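Local coordinates for protein 2,3-dihydroxy-2,3-dihydrophenylpropionate dehydrogenase (PDB 5XTF) that catalyses the NAD(+)-dependent oxidation of naphthalene cis-dihydrodiol to 1,2-dihydroxynaphthalene, as a tetrameric short-chain dehydrogenase/reductase of aromatic hydrocarbon breakdown, at residues Gln23-Thr29 against His97-Ala103. Sequence-based numbering, arbitrary orientation.
Sequences QQVVSIT and HLDCFIA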
# COMPACT_ATOMS: atom_id res chain seq x y z
N GLN B 23 32.12 -1.72 19.15
CA GLN B 23 32.59 -1.51 17.79
C GLN B 23 31.66 -2.13 16.75
O GLN B 23 31.48 -3.35 16.73
CB GLN B 23 33.99 -2.09 17.63
CG GLN B 23 34.58 -1.74 16.29
CD GLN B 23 34.47 -0.25 16.01
OE1 GLN B 23 33.72 0.17 15.13
NE2 GLN B 23 35.23 0.57 16.76
N GLN B 24 31.09 -1.30 15.88
CA GLN B 24 30.19 -1.79 14.84
C GLN B 24 30.91 -1.85 13.50
O GLN B 24 31.82 -1.07 13.22
CB GLN B 24 28.94 -0.92 14.70
CG GLN B 24 28.08 -0.85 15.94
CD GLN B 24 27.54 -2.20 16.34
OE1 GLN B 24 26.60 -2.69 15.72
NE2 GLN B 24 28.12 -2.82 17.37
N VAL B 25 30.46 -2.79 12.66
CA VAL B 25 31.07 -3.10 11.37
C VAL B 25 29.96 -3.22 10.33
O VAL B 25 28.99 -3.96 10.55
CB VAL B 25 31.88 -4.41 11.44
CG1 VAL B 25 32.30 -4.83 10.06
CG2 VAL B 25 33.07 -4.25 12.38
N VAL B 26 30.12 -2.53 9.21
CA VAL B 26 29.13 -2.54 8.14
C VAL B 26 29.80 -2.91 6.82
O VAL B 26 30.93 -2.50 6.55
CB VAL B 26 28.40 -1.19 8.00
CG1 VAL B 26 29.38 -0.07 7.67
CG2 VAL B 26 27.30 -1.26 6.95
N SER B 27 29.08 -3.66 5.98
CA SER B 27 29.58 -4.05 4.67
C SER B 27 28.61 -3.60 3.59
O SER B 27 27.42 -3.91 3.66
CB SER B 27 29.78 -5.55 4.62
OG SER B 27 30.31 -5.89 3.37
N ILE B 28 29.12 -2.92 2.56
CA ILE B 28 28.32 -2.15 1.60
C ILE B 28 28.66 -2.61 0.18
O ILE B 28 29.81 -2.48 -0.25
CB ILE B 28 28.61 -0.64 1.75
CG1 ILE B 28 28.42 -0.21 3.21
CG2 ILE B 28 27.78 0.19 0.77
CD1 ILE B 28 28.96 1.17 3.55
N THR B 29 27.67 -3.13 -0.56
CA THR B 29 27.85 -3.32 -2.01
C THR B 29 27.47 -2.05 -2.77
O THR B 29 26.86 -1.12 -2.23
CB THR B 29 27.02 -4.49 -2.56
OG1 THR B 29 25.65 -4.08 -2.73
CG2 THR B 29 27.08 -5.72 -1.65
N HIS B 97 33.86 -9.46 13.12
CA HIS B 97 32.43 -9.74 13.09
C HIS B 97 31.79 -8.82 12.06
O HIS B 97 32.46 -7.97 11.46
CB HIS B 97 31.80 -9.55 14.48
CG HIS B 97 31.85 -8.13 14.96
ND1 HIS B 97 32.93 -7.60 15.61
CD2 HIS B 97 30.96 -7.11 14.81
CE1 HIS B 97 32.71 -6.32 15.87
NE2 HIS B 97 31.52 -6.00 15.40
N LEU B 98 30.49 -9.00 11.83
CA LEU B 98 29.75 -8.16 10.90
C LEU B 98 28.43 -7.78 11.57
O LEU B 98 27.69 -8.67 11.99
CB LEU B 98 29.50 -8.87 9.57
CG LEU B 98 28.63 -8.13 8.54
CD1 LEU B 98 29.33 -6.88 7.99
CD2 LEU B 98 28.26 -9.04 7.41
N ASP B 99 28.15 -6.48 11.67
CA ASP B 99 26.90 -6.05 12.29
C ASP B 99 25.80 -5.70 11.29
O ASP B 99 24.62 -5.90 11.60
CB ASP B 99 27.13 -4.83 13.19
CG ASP B 99 28.07 -5.14 14.34
OD1 ASP B 99 27.61 -5.74 15.34
OD2 ASP B 99 29.27 -4.78 14.24
N CYS B 100 26.13 -5.18 10.11
CA CYS B 100 25.11 -4.72 9.18
C CYS B 100 25.57 -5.02 7.76
O CYS B 100 26.75 -4.83 7.44
CB CYS B 100 24.84 -3.22 9.34
SG CYS B 100 23.47 -2.57 8.30
N PHE B 101 24.66 -5.51 6.94
CA PHE B 101 24.92 -5.70 5.52
C PHE B 101 23.97 -4.81 4.73
O PHE B 101 22.75 -4.89 4.91
CB PHE B 101 24.74 -7.16 5.09
CG PHE B 101 24.93 -7.38 3.61
CD1 PHE B 101 26.19 -7.30 3.04
CD2 PHE B 101 23.85 -7.64 2.78
CE1 PHE B 101 26.38 -7.48 1.68
CE2 PHE B 101 24.04 -7.82 1.42
CZ PHE B 101 25.31 -7.74 0.87
N ILE B 102 24.53 -3.97 3.86
CA ILE B 102 23.77 -3.05 3.03
C ILE B 102 23.91 -3.52 1.60
O ILE B 102 24.99 -3.42 1.00
CB ILE B 102 24.26 -1.60 3.17
CG1 ILE B 102 24.14 -1.13 4.62
CG2 ILE B 102 23.48 -0.70 2.23
CD1 ILE B 102 24.50 0.33 4.81
N ALA B 103 22.82 -4.04 1.05
CA ALA B 103 22.78 -4.48 -0.34
C ALA B 103 22.26 -3.31 -1.15
O ALA B 103 21.09 -2.92 -1.01
CB ALA B 103 21.90 -5.71 -0.49
O HOH W 1 28.50 -6.12 17.60
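V26, S27 and I28 pair in parallel with C100, F101 and I102, the strand axes 4.8 Å apart and 17° from parallel, through C100 N to V25 O, S27 N to C100 O, I102 N to S27 O and T29 N to I102 O. V25 O also accepts from D99 N. D99, its CG anti to the carbonyl carbon (chi1 -62°), turns its carboxylate back to V25, where OD2 takes the backbone N at 2.8 Å on its anti side. OD1 forms a salt bridge with NH2 of R256, whose NE donates a hydrogen bond to Q24 OE1; this shared arginine probably offsets the crowding of OE1 against the carboxylate, 3.2 Å from D99 OD1. The imidazole of H97 gives NE2 to Q23 O at 3.0 Å, nearly in the ring plane, while V25 CG2 lies over one face, 4.2 Å from the centroid. L98 reaches forward along the strand to set CD1 on S27 CB at 3.7 Å; farther along, T29 CG2 meets F101 CZ at the same distance. On the sheet face bearing V26 and I28, V26 CG2 touches I102 CD1 at 3.9 Å, beneath L39 and F43 of helix 34-46; helices 81-95 and 118-150 cover the face bearing S27. In the 3-2-1-4-5-6-7 parallel sheet of the Rossmann fold these are adjacent strands 1 and 4, with T29 beside V78 and I102 beside N104, both NAD(+)-binding.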